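Local coordinates for CRISPR-associated endonuclease Cas9 (PDB 5X2H), which is an RNA-guided type II-C CRISPR endonuclease whose natural form cleaves the two strands of invading DNA with RuvC-like and HNH domains, at residues A[247-252]-A[257-262]; A[270-275]-A[333-338]; A[339-344]-A[360-365]; A[411-416]-A[424-429]. All coordinates share one frame; numbering follows the deposited sequence.

Contact 1. Residues A[247-252]-A[257-262]; sequences HLVGNC and DEKRAP. With nucleotides of chain C.
The Arg260 guanidinium carries Gly250 CA over one face, 3.6 Å above its plane and offset toward the rim, while phosphate and backbone oxygens gather round its edge. Both residues flank a single antiparallel beta bridge between two passes of a loop in the recognition lobe. DC19 of chain C supplies two of the oxygens: OP2, in the plane, accepts from Arg260 NH1 at 3.0 Å, and OP1 accepts from NH2 at 2.7 Å. Arg260 NE bonds to Asn251 O at 2.9 Å from above the carbonyl plane, 42° out of it, and water 1 joins Asn251 O to Arg260 NH2. NH1 also makes a weak bond to OP1 of DA18 of chain C, an atom that Gly250 N grips with a straighter hydrogen bond of 2.8 Å. The side chain runs extended from CG to NE (chi2 170°, chi3 177°), which carries the cation out to two successive phosphates.

Asn251 and Lys259 form the non-hydrogen-bonded pair of the bridge, CA to CA 4.4 Å, as the flanking bonds demonstrate: Arg260 N bonds to Gly250 O and Cys252 N to Glu258 O. Lys259, bent at chi2 and chi3, folds back over Asn251, makes a weak bond to its OD1, and donates from NZ to Val249 O, 2.6 Å away.

Contact 2. Residues A[270-275]-A[333-338]; sequences MFVALT and TYFIEF. With nucleotides of chain B.
Helix 266-288, an RNA-lining helix of the recognition lobe, presents Val272 and Ala273 to Phe335, which sits in the turn between strand 331-334 and helix 336-344. The aromatic ring comes in edge first. Its CZ lies 3.8 Å from Val272 CG1 and its CE2 lies 3.7 Å from Ala273 CB; Val272 CG1 and Ala273 N are both in the ring plane, whereas the alanine methyl stands obliquely to it. With chi1 at -68°, Phe335 CG is beside the backbone N, and the ring projects from the turn to the helix. One face is occupied from within its own segment, by Thr333 CG2 at 3.9 Å above the ring centre. Outside the pair, Phe269 meets the ring with the planes inclined by about 35°, and Val304 of helix 294-307 packs on Ala273.

The same helical turn touches the guide RNA. Val272 CG2 is 3.6 Å from O3' of A5 of chain B, and Phe271 CE2 is 3.8 Å from C5' of that nucleotide, near the plane of the Phe271 ring. Thr275 OG1 donates to Phe271 O at 2.7 Å, reaching it from the opposite face of the carbonyl plane to Thr275 N; this also sets OG1 over the centre of the Phe271 ring and leaves CG2 against the A5 sugar. No hydrogen bond links the two segments, so their contact rests on apolar fit and shape, and the approaches of Val272 and Phe271 to A5 are likewise made by carbon atoms, consistent with packing on the RNA backbone.

Contact 3. Residues A[339-344]-A[360-365]; sequences KKYKEF and EIAKDI
Tyr341 spans the gap between two helices of the recognition lobe, 336-344 and 355-367, and its hydroxyl end meets Ile361 in the tightest part of the contact. The local axes come no closer than 13.0 Å, with 113° between their N-to-C directions, so this is a steeply crossed pair bridged by one long side chain; the backbones themselves stay well apart. With CG anti to the backbone N (chi1 -165°), the phenol reaches across to the other helix. Ile361 presents its CG2 branch at the ring edge, near the ring plane, with CG2 3.3 Å and CB 3.6 Å from Tyr341 OH. No hydrogen bond passes between the two segments; the hydroxyl instead makes a weak one to Leu358 O, one turn earlier in helix 355-367.

Packing slackens quickly around this point. Ala362 CB is 4.1 Å from Tyr341 OH, and Ile365, one turn beyond Ile361, approaches the ring obliquely. Phe396 completes the surroundings of the phenol in an edge-to-face arrangement, while Leu391 of helix 385-391 touches both Tyr341 and Ile361. Elsewhere on helix 336-344 the character differs: Lys339, Lys340, Lys342 and Glu343 are at least partly exposed, in contrast to the buried Tyr341, and like the buried Phe344 they lack modelled atoms beyond CB. Within the buried part, two apolar approaches, Tyr341 CE2 to Ala362 CB and Tyr341 CE1 to Ile365 CD1, are both 4.4 Å.

Contact 4. Residues A[411-416]-A[424-429]; sequences TPLMLE and CNELNL
Glu426, whose carboxylate lies against Leu413, forms a salt bridge from OE1 to Lys418 NZ, and Glu416 OE1 adds a long, weak ion pair to the same ammonium group. The two acids do not meet directly: Glu416 OE1 and Glu426 OE2 are 5.5 Å apart, and the lysine between them in sequence probably eases their like charge. Extended beyond CG, Glu426 crosses the leucine at an angle, its CD 3.8 Å from Leu413 CD1 and its OE2 3.9 Å from Leu413 CD2.

The apolar half of the contact belongs to Leu413 and Leu427, which reach toward each other tip to tip, Leu413 CD1 to Leu427 CG being 3.6 Å. Leu413 CG lies anti to its carbonyl carbon (chi1 -59°), with CD1 inserted between Glu426 and Leu427. These residues join the consecutive helices 404-415 and 420-427 of the recognition lobe at its surface. A Schellman motif ends the second helix directly after Leu427: Asn428, at positive phi (57°), is its C-prime residue, Leu429 N bonds to Cys424 O at 2.8 Å, and Asn428 N makes a weak bond to Asn425 O.

In the fold
All four contacts lie on the same side of the chain's centre, in the recognition lobe, and follow one another in series along the chain. Contacts 2 and 3 share helix 336-344, their centres 14 Å apart. Contact 2 joins contact 4 through helices 266-288 and 404-415, where Phe271 CE1 is 3.5 Å from Met414 SD; those centres are 18 Å apart. Contact 1, centred 19 Å from contact 3, touches it through Pro262 and Lys363. Contact 1 meets DNA phosphates and also packs on RNA, and contact 2 meets RNA. Contact 3 joins helices 336-344 and 355-367, and contact 4 helices 404-415 and 420-427, with nearest atoms about 7 and 6 Å from nucleic acid.

Contact 1. Residues A[247-252]-A[257-262]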
# COMPACT_ATOMS: atom_id res chain seq x y z
N HIS A 247 4.93 -4.26 16.30
CA HIS A 247 3.56 -4.73 16.10
C HIS A 247 3.44 -5.59 14.85
O HIS A 247 2.54 -6.44 14.77
CB HIS A 247 2.60 -3.54 16.01
CG HIS A 247 1.78 -3.33 17.24
ND1 HIS A 247 2.33 -2.92 18.44
CD2 HIS A 247 0.45 -3.46 17.45
CE1 HIS A 247 1.37 -2.82 19.34
NE2 HIS A 247 0.22 -3.14 18.77
N LEU A 248 4.32 -5.39 13.87
CA LEU A 248 4.23 -6.11 12.60
C LEU A 248 4.84 -7.50 12.65
O LEU A 248 4.67 -8.26 11.70
CB LEU A 248 4.90 -5.30 11.49
CG LEU A 248 4.30 -3.91 11.22
CD1 LEU A 248 5.00 -3.24 10.05
CD2 LEU A 248 2.81 -4.02 10.96
N VAL A 249 5.56 -7.85 13.72
CA VAL A 249 6.12 -9.19 13.84
C VAL A 249 4.99 -10.20 13.99
O VAL A 249 3.99 -9.95 14.68
CB VAL A 249 7.10 -9.26 15.01
CG1 VAL A 249 7.63 -10.68 15.20
CG2 VAL A 249 8.25 -8.29 14.79
N GLY A 250 5.13 -11.35 13.34
CA GLY A 250 4.14 -12.40 13.43
C GLY A 250 4.16 -13.11 14.77
O GLY A 250 4.98 -12.84 15.65
N ASN A 251 3.22 -14.04 14.93
CA ASN A 251 3.03 -14.78 16.17
C ASN A 251 3.47 -16.23 16.01
O ASN A 251 3.66 -16.74 14.90
CB ASN A 251 1.57 -14.72 16.62
CG ASN A 251 1.14 -13.32 17.02
OD1 ASN A 251 1.95 -12.52 17.49
ND2 ASN A 251 -0.13 -13.01 16.83
N CYS A 252 3.61 -16.90 17.15
CA CYS A 252 4.06 -18.28 17.19
C CYS A 252 2.99 -19.23 16.66
O CYS A 252 1.78 -18.98 16.79
CB CYS A 252 4.45 -18.66 18.62
SG CYS A 252 4.89 -20.40 18.87
N ASP A 257 -0.46 -16.06 21.27
CA ASP A 257 -0.33 -14.82 22.02
C ASP A 257 1.11 -14.41 22.24
O ASP A 257 1.36 -13.42 22.94
CB ASP A 257 -1.04 -14.96 23.38
CG ASP A 257 -2.53 -15.21 23.24
OD1 ASP A 257 -3.11 -14.81 22.21
OD2 ASP A 257 -3.12 -15.82 24.16
N GLU A 258 2.07 -15.13 21.67
CA GLU A 258 3.49 -14.84 21.84
C GLU A 258 4.08 -14.44 20.50
O GLU A 258 3.73 -15.01 19.46
CB GLU A 258 4.24 -16.05 22.40
CG GLU A 258 3.70 -16.56 23.73
CD GLU A 258 4.21 -15.78 24.92
OE1 GLU A 258 5.34 -15.24 24.84
OE2 GLU A 258 3.49 -15.69 25.94
N LYS A 259 4.98 -13.46 20.52
CA LYS A 259 5.64 -13.03 19.30
C LYS A 259 6.66 -14.07 18.85
O LYS A 259 7.14 -14.90 19.63
CB LYS A 259 6.33 -11.68 19.50
CG LYS A 259 5.39 -10.56 19.92
CD LYS A 259 4.19 -10.45 18.99
CE LYS A 259 4.41 -9.42 17.91
NZ LYS A 259 3.20 -9.29 17.04
N ARG A 260 6.98 -14.03 17.56
CA ARG A 260 8.00 -14.92 17.02
C ARG A 260 9.37 -14.56 17.58
O ARG A 260 9.64 -13.42 17.94
CB ARG A 260 8.00 -14.86 15.50
CG ARG A 260 6.76 -15.48 14.88
CD ARG A 260 6.67 -15.18 13.39
NE ARG A 260 5.51 -15.84 12.80
CZ ARG A 260 5.13 -15.71 11.53
NH1 ARG A 260 5.83 -14.94 10.70
NH2 ARG A 260 4.06 -16.35 11.10
N ALA A 261 10.23 -15.57 17.66
CA ALA A 261 11.55 -15.35 18.24
C ALA A 261 12.52 -14.81 17.19
O ALA A 261 12.50 -15.27 16.04
CB ALA A 261 12.10 -16.65 18.82
N PRO A 262 13.37 -13.85 17.55
CA PRO A 262 14.37 -13.36 16.59
C PRO A 262 15.38 -14.45 16.25
O PRO A 262 15.79 -15.23 17.10
CB PRO A 262 15.03 -12.20 17.34
CG PRO A 262 14.79 -12.48 18.78
CD PRO A 262 13.45 -13.15 18.84
P DA C 18 7.45 -11.45 10.31
OP1 DA C 18 7.05 -12.22 11.50
OP2 DA C 18 8.66 -11.83 9.55
O5' DA C 18 6.23 -11.43 9.28
C5' DA C 18 4.93 -11.07 9.74
C4' DA C 18 3.94 -11.07 8.58
O4' DA C 18 4.25 -9.98 7.68
C3' DA C 18 3.99 -12.32 7.72
O3' DA C 18 3.15 -13.32 8.28
C2' DA C 18 3.46 -11.81 6.39
C1' DA C 18 4.02 -10.39 6.34
N9 DA C 18 5.28 -10.28 5.60
C8 DA C 18 6.55 -10.24 6.13
N7 DA C 18 7.49 -10.13 5.22
C5 DA C 18 6.81 -10.09 4.02
C6 DA C 18 7.23 -9.97 2.68
N6 DA C 18 8.52 -9.88 2.33
N1 DA C 18 6.29 -9.97 1.72
C2 DA C 18 5.00 -10.06 2.08
N3 DA C 18 4.48 -10.17 3.30
C4 DA C 18 5.44 -10.18 4.24
P DC C 19 3.42 -14.87 7.94
OP1 DC C 19 2.66 -15.68 8.92
OP2 DC C 19 4.88 -15.04 7.81
O5' DC C 19 2.76 -15.06 6.50
C5' DC C 19 3.51 -15.60 5.44
C4' DC C 19 2.96 -15.14 4.10
O4' DC C 19 3.43 -13.79 3.83
C3' DC C 19 3.40 -15.97 2.91
O3' DC C 19 2.50 -17.04 2.70
C2' DC C 19 3.34 -14.95 1.78
C1' DC C 19 3.84 -13.69 2.48
N1 DC C 19 5.34 -13.54 2.44
C2 DC C 19 5.97 -13.22 1.23
O2 DC C 19 5.28 -13.06 0.21
N3 DC C 19 7.32 -13.09 1.21
C4 DC C 19 8.02 -13.27 2.33
N4 DC C 19 9.35 -13.13 2.26
C5 DC C 19 7.40 -13.60 3.57
C6 DC C 19 6.07 -13.72 3.57
P DC C 17 12.52 -7.97 10.25
OP1 DC C 17 12.92 -8.55 11.55
OP2 DC C 17 13.21 -8.39 9.01
O5' DC C 17 10.94 -8.19 10.05
C5' DC C 17 10.05 -7.84 11.10
C4' DC C 17 8.63 -7.73 10.59
O4' DC C 17 8.54 -6.65 9.62
C3' DC C 17 8.10 -8.94 9.84
O3' DC C 17 7.61 -9.91 10.76
C2' DC C 17 6.98 -8.33 9.02
C1' DC C 17 7.57 -6.97 8.64
N1 DC C 17 8.23 -6.97 7.30
C2 DC C 17 7.44 -6.90 6.15
O2 DC C 17 6.21 -6.84 6.26
N3 DC C 17 8.05 -6.90 4.94
C4 DC C 17 9.38 -6.97 4.86
N4 DC C 17 9.94 -6.96 3.64
C5 DC C 17 10.20 -7.05 6.03
C6 DC C 17 9.58 -7.05 7.21
O HOH W 1 3.87 -18.78 12.87

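Contact 2. Residues A[270-275]-A[333-338]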
# COMPACT_ATOMS: atom_id res chain seq x y z
N MET A 270 20.63 -21.97 18.78
CA MET A 270 20.67 -23.34 19.28
C MET A 270 19.63 -24.20 18.58
O MET A 270 19.94 -25.31 18.13
CB MET A 270 20.44 -23.34 20.79
CG MET A 270 20.55 -24.71 21.44
SD MET A 270 22.25 -25.31 21.52
CE MET A 270 23.01 -24.03 22.52
N PHE A 271 18.41 -23.69 18.45
CA PHE A 271 17.34 -24.49 17.84
C PHE A 271 17.62 -24.78 16.37
O PHE A 271 17.44 -25.91 15.91
CB PHE A 271 16.00 -23.77 17.99
CG PHE A 271 14.88 -24.43 17.25
CD1 PHE A 271 14.36 -25.64 17.67
CD2 PHE A 271 14.34 -23.83 16.12
CE1 PHE A 271 13.32 -26.25 16.98
CE2 PHE A 271 13.30 -24.44 15.42
CZ PHE A 271 12.80 -25.65 15.86
N VAL A 272 18.07 -23.77 15.62
CA VAL A 272 18.33 -23.96 14.20
C VAL A 272 19.51 -24.90 14.01
O VAL A 272 19.46 -25.82 13.18
CB VAL A 272 18.55 -22.61 13.50
CG1 VAL A 272 19.06 -22.83 12.08
CG2 VAL A 272 17.26 -21.81 13.48
N ALA A 273 20.59 -24.69 14.76
CA ALA A 273 21.74 -25.58 14.66
C ALA A 273 21.36 -27.02 14.99
O ALA A 273 21.78 -27.95 14.30
CB ALA A 273 22.87 -25.09 15.57
N LEU A 274 20.56 -27.21 16.04
CA LEU A 274 20.09 -28.56 16.37
C LEU A 274 19.20 -29.11 15.27
O LEU A 274 19.22 -30.32 15.01
CB LEU A 274 19.35 -28.56 17.70
CG LEU A 274 20.19 -28.33 18.96
CD1 LEU A 274 19.29 -28.17 20.18
CD2 LEU A 274 21.17 -29.47 19.15
N THR A 275 18.42 -28.26 14.61
CA THR A 275 17.53 -28.73 13.56
C THR A 275 18.32 -29.30 12.39
O THR A 275 18.04 -30.42 11.93
CB THR A 275 16.61 -27.60 13.09
OG1 THR A 275 15.76 -27.20 14.17
CG2 THR A 275 15.76 -28.05 11.91
N THR A 333 26.39 -25.13 8.41
CA THR A 333 25.75 -24.19 9.31
C THR A 333 26.52 -22.89 9.25
O THR A 333 27.75 -22.88 9.41
CB THR A 333 25.71 -24.73 10.74
OG1 THR A 333 25.03 -25.99 10.76
CG2 THR A 333 24.99 -23.76 11.66
N TYR A 334 25.81 -21.78 9.02
CA TYR A 334 26.43 -20.49 8.72
C TYR A 334 25.72 -19.41 9.54
O TYR A 334 24.85 -18.69 9.04
CB TYR A 334 26.38 -20.19 7.23
CG TYR A 334 27.44 -19.24 6.73
CD1 TYR A 334 28.48 -18.83 7.57
CD2 TYR A 334 27.41 -18.75 5.43
CE1 TYR A 334 29.45 -17.96 7.12
CE2 TYR A 334 28.38 -17.88 4.98
CZ TYR A 334 29.40 -17.49 5.82
OH TYR A 334 30.37 -16.63 5.36
N PHE A 335 26.10 -19.30 10.81
CA PHE A 335 25.60 -18.23 11.68
C PHE A 335 26.58 -17.07 11.58
O PHE A 335 27.50 -16.93 12.38
CB PHE A 335 25.44 -18.72 13.11
CG PHE A 335 24.34 -19.73 13.29
CD1 PHE A 335 23.28 -19.78 12.40
CD2 PHE A 335 24.37 -20.63 14.33
CE1 PHE A 335 22.27 -20.71 12.56
CE2 PHE A 335 23.37 -21.56 14.50
CZ PHE A 335 22.32 -21.60 13.61
N ILE A 336 26.37 -16.22 10.56
CA ILE A 336 27.31 -15.14 10.27
C ILE A 336 27.41 -14.18 11.45
O ILE A 336 28.51 -13.74 11.82
CB ILE A 336 26.90 -14.41 8.98
CG1 ILE A 336 27.26 -15.26 7.75
CG2 ILE A 336 27.56 -13.04 8.89
CD1 ILE A 336 26.97 -14.58 6.43
N GLU A 337 26.28 -13.85 12.07
CA GLU A 337 26.25 -12.86 13.14
C GLU A 337 26.51 -13.45 14.52
O GLU A 337 26.53 -12.69 15.50
CB GLU A 337 24.90 -12.13 13.13
CG GLU A 337 24.45 -11.64 11.75
CD GLU A 337 25.16 -10.37 11.29
OE1 GLU A 337 26.23 -10.03 11.83
OE2 GLU A 337 24.63 -9.70 10.37
N PHE A 338 26.71 -14.76 14.63
CA PHE A 338 26.95 -15.37 15.93
C PHE A 338 28.29 -14.92 16.51
O PHE A 338 28.36 -14.51 17.68
CB PHE A 338 26.90 -16.90 15.82
CG PHE A 338 27.23 -17.61 17.10
CD1 PHE A 338 26.24 -17.91 18.03
CD2 PHE A 338 28.53 -18.01 17.38
CE1 PHE A 338 26.53 -18.57 19.20
CE2 PHE A 338 28.83 -18.67 18.56
CZ PHE A 338 27.83 -18.95 19.47
P A B 5 10.67 -22.34 11.44
OP1 A B 5 10.91 -21.09 12.21
OP2 A B 5 9.70 -22.33 10.33
O5' A B 5 12.06 -22.86 10.87
C5' A B 5 13.08 -23.30 11.76
C4' A B 5 14.16 -24.05 11.03
O4' A B 5 13.63 -25.25 10.41
C3' A B 5 14.82 -23.32 9.88
O3' A B 5 15.76 -22.35 10.30
C2' A B 5 15.43 -24.47 9.08
O2' A B 5 16.61 -24.95 9.70
C1' A B 5 14.35 -25.54 9.23
N9 A B 5 13.42 -25.52 8.08
C8 A B 5 12.12 -25.07 8.02
N7 A B 5 11.58 -25.19 6.83
C5 A B 5 12.58 -25.76 6.06
C6 A B 5 12.63 -26.15 4.71
N6 A B 5 11.61 -26.02 3.86
N1 A B 5 13.78 -26.69 4.26
C2 A B 5 14.81 -26.83 5.11
N3 A B 5 14.88 -26.50 6.40
C4 A B 5 13.72 -25.97 6.82

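Contact 3. Residues A[339-344]-A[360-365]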
# COMPACT_ATOMS: atom_id res chain seq x y z
N LYS A 339 29.35 -15.00 15.71
CA LYS A 339 30.68 -14.62 16.20
C LYS A 339 30.72 -13.16 16.62
O LYS A 339 31.36 -12.80 17.61
CB LYS A 339 31.73 -14.91 15.14
N LYS A 340 30.03 -12.29 15.87
CA LYS A 340 29.99 -10.88 16.23
C LYS A 340 29.23 -10.66 17.53
O LYS A 340 29.57 -9.77 18.32
CB LYS A 340 29.35 -10.07 15.10
N TYR A 341 28.19 -11.47 17.78
CA TYR A 341 27.43 -11.34 19.01
C TYR A 341 28.29 -11.69 20.22
O TYR A 341 28.38 -10.91 21.18
CB TYR A 341 26.19 -12.23 18.96
CG TYR A 341 25.14 -11.91 20.01
CD1 TYR A 341 25.15 -10.70 20.68
CD2 TYR A 341 24.16 -12.84 20.34
CE1 TYR A 341 24.19 -10.41 21.64
CE2 TYR A 341 23.21 -12.56 21.30
CZ TYR A 341 23.23 -11.34 21.94
OH TYR A 341 22.28 -11.06 22.90
N LYS A 342 28.94 -12.85 20.19
CA LYS A 342 29.76 -13.27 21.32
C LYS A 342 30.98 -12.38 21.50
O LYS A 342 31.43 -12.16 22.63
CB LYS A 342 30.20 -14.73 21.14
N GLU A 343 31.53 -11.85 20.40
CA GLU A 343 32.69 -10.96 20.51
C GLU A 343 32.31 -9.62 21.13
O GLU A 343 33.16 -8.95 21.72
CB GLU A 343 33.33 -10.76 19.14
N PHE A 344 31.05 -9.21 21.00
CA PHE A 344 30.60 -7.93 21.53
C PHE A 344 30.27 -7.99 23.02
O PHE A 344 30.11 -6.93 23.64
CB PHE A 344 29.37 -7.44 20.76
N GLU A 360 16.54 -11.80 25.45
CA GLU A 360 15.85 -10.51 25.47
C GLU A 360 16.70 -9.41 24.86
O GLU A 360 16.15 -8.45 24.30
CB GLU A 360 15.46 -10.16 26.91
CG GLU A 360 14.00 -9.78 27.09
CD GLU A 360 13.05 -10.79 26.48
OE1 GLU A 360 12.20 -10.38 25.66
OE2 GLU A 360 13.17 -11.99 26.80
N ILE A 361 18.02 -9.53 24.94
CA ILE A 361 18.90 -8.53 24.34
C ILE A 361 18.84 -8.61 22.82
O ILE A 361 18.74 -7.59 22.13
CB ILE A 361 20.34 -8.70 24.86
CG1 ILE A 361 20.49 -8.10 26.26
CG2 ILE A 361 21.34 -8.05 23.90
CD1 ILE A 361 21.79 -8.45 26.93
N ALA A 362 18.89 -9.83 22.28
CA ALA A 362 18.83 -10.00 20.83
C ALA A 362 17.51 -9.47 20.27
O ALA A 362 17.48 -8.91 19.17
CB ALA A 362 19.02 -11.47 20.46
N LYS A 363 16.42 -9.65 21.02
CA LYS A 363 15.14 -9.07 20.62
C LYS A 363 15.23 -7.55 20.54
O LYS A 363 14.73 -6.94 19.59
CB LYS A 363 14.06 -9.49 21.61
CG LYS A 363 12.68 -8.92 21.33
CD LYS A 363 11.94 -8.67 22.63
CE LYS A 363 10.48 -9.08 22.54
NZ LYS A 363 9.76 -8.35 21.47
N ASP A 364 15.86 -6.92 21.54
CA ASP A 364 16.00 -5.47 21.53
C ASP A 364 16.86 -5.00 20.37
O ASP A 364 16.55 -3.99 19.73
CB ASP A 364 16.57 -4.99 22.86
CG ASP A 364 15.60 -5.16 24.01
OD1 ASP A 364 14.38 -5.09 23.77
OD2 ASP A 364 16.06 -5.36 25.16
N ILE A 365 17.95 -5.71 20.08
CA ILE A 365 18.79 -5.34 18.95
C ILE A 365 18.03 -5.52 17.64
O ILE A 365 18.18 -4.73 16.71
CB ILE A 365 20.10 -6.16 18.97
CG1 ILE A 365 20.85 -5.94 20.28
CG2 ILE A 365 20.98 -5.78 17.79
CD1 ILE A 365 22.16 -6.71 20.38

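Contact 4. Residues A[411-416]-A[424-429]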
# COMPACT_ATOMS: atom_id res chain seq x y z
N THR A 411 13.70 -27.12 22.65
CA THR A 411 15.16 -27.19 22.58
C THR A 411 15.78 -28.14 23.60
O THR A 411 16.73 -28.85 23.23
CB THR A 411 15.75 -25.79 22.71
OG1 THR A 411 14.99 -24.87 21.92
CG2 THR A 411 17.19 -25.78 22.23
N PRO A 412 15.34 -28.20 24.87
CA PRO A 412 15.96 -29.17 25.79
C PRO A 412 15.81 -30.61 25.33
O PRO A 412 16.73 -31.41 25.51
CB PRO A 412 15.23 -28.91 27.11
CG PRO A 412 14.78 -27.51 27.02
CD PRO A 412 14.42 -27.30 25.58
N LEU A 413 14.66 -30.97 24.74
CA LEU A 413 14.47 -32.33 24.27
C LEU A 413 15.32 -32.60 23.03
O LEU A 413 15.86 -33.70 22.87
CB LEU A 413 13.00 -32.60 23.98
CG LEU A 413 12.02 -32.43 25.15
CD1 LEU A 413 10.64 -32.91 24.74
CD2 LEU A 413 12.51 -33.18 26.37
N MET A 414 15.44 -31.62 22.14
CA MET A 414 16.30 -31.78 20.97
C MET A 414 17.77 -31.83 21.37
O MET A 414 18.58 -32.45 20.67
CB MET A 414 16.05 -30.65 19.97
CG MET A 414 14.62 -30.61 19.43
SD MET A 414 14.37 -29.36 18.15
CE MET A 414 15.35 -30.04 16.81
N LEU A 415 18.14 -31.18 22.48
CA LEU A 415 19.49 -31.31 23.00
C LEU A 415 19.82 -32.76 23.33
O LEU A 415 20.96 -33.20 23.19
CB LEU A 415 19.67 -30.43 24.24
CG LEU A 415 20.58 -29.21 24.09
CD1 LEU A 415 20.09 -28.08 24.99
CD2 LEU A 415 22.02 -29.58 24.43
N GLU A 416 18.82 -33.53 23.77
CA GLU A 416 18.98 -34.96 24.02
C GLU A 416 18.98 -35.78 22.74
O GLU A 416 18.97 -37.02 22.81
CB GLU A 416 17.87 -35.45 24.95
CG GLU A 416 17.76 -34.66 26.25
CD GLU A 416 16.44 -34.89 26.96
OE1 GLU A 416 15.61 -35.67 26.45
OE2 GLU A 416 16.24 -34.30 28.04
N CYS A 424 7.81 -32.31 20.07
CA CYS A 424 6.46 -31.76 20.13
C CYS A 424 5.46 -32.80 20.62
O CYS A 424 4.54 -32.48 21.38
CB CYS A 424 6.05 -31.21 18.77
SG CYS A 424 7.01 -29.77 18.21
N ASN A 425 5.63 -34.06 20.21
CA ASN A 425 4.70 -35.10 20.65
C ASN A 425 4.90 -35.41 22.13
O ASN A 425 3.93 -35.66 22.85
CB ASN A 425 4.87 -36.36 19.81
CG ASN A 425 3.77 -37.38 20.06
OD1 ASN A 425 4.01 -38.43 20.66
ND2 ASN A 425 2.56 -37.07 19.62
N GLU A 426 6.15 -35.40 22.61
CA GLU A 426 6.40 -35.66 24.02
C GLU A 426 5.87 -34.53 24.89
O GLU A 426 5.41 -34.76 26.01
CB GLU A 426 7.89 -35.87 24.26
CG GLU A 426 8.28 -35.97 25.73
CD GLU A 426 9.70 -36.43 25.93
OE1 GLU A 426 10.31 -36.95 24.96
OE2 GLU A 426 10.22 -36.28 27.05
N LEU A 427 5.93 -33.29 24.40
CA LEU A 427 5.44 -32.13 25.13
C LEU A 427 3.95 -31.89 24.92
O LEU A 427 3.39 -31.00 25.57
CB LEU A 427 6.22 -30.88 24.71
CG LEU A 427 7.70 -30.86 25.11
CD1 LEU A 427 8.43 -29.76 24.36
CD2 LEU A 427 7.85 -30.68 26.61
N ASN A 428 3.30 -32.66 24.05
CA ASN A 428 1.90 -32.44 23.68
C ASN A 428 1.70 -31.04 23.12
O ASN A 428 0.74 -30.35 23.45
CB ASN A 428 0.97 -32.71 24.86
CG ASN A 428 1.00 -34.15 25.31
OD1 ASN A 428 1.19 -34.44 26.50
ND2 ASN A 428 0.82 -35.07 24.37
N LEU A 429 2.63 -30.61 22.27
CA LEU A 429 2.53 -29.33 21.58
C LEU A 429 1.81 -29.53 20.25
O LEU A 429 2.29 -30.26 19.38
CB LEU A 429 3.92 -28.73 21.35
CG LEU A 429 4.44 -27.73 22.39
CD1 LEU A 429 5.93 -27.51 22.20
CD2 LEU A 429 3.68 -26.42 22.28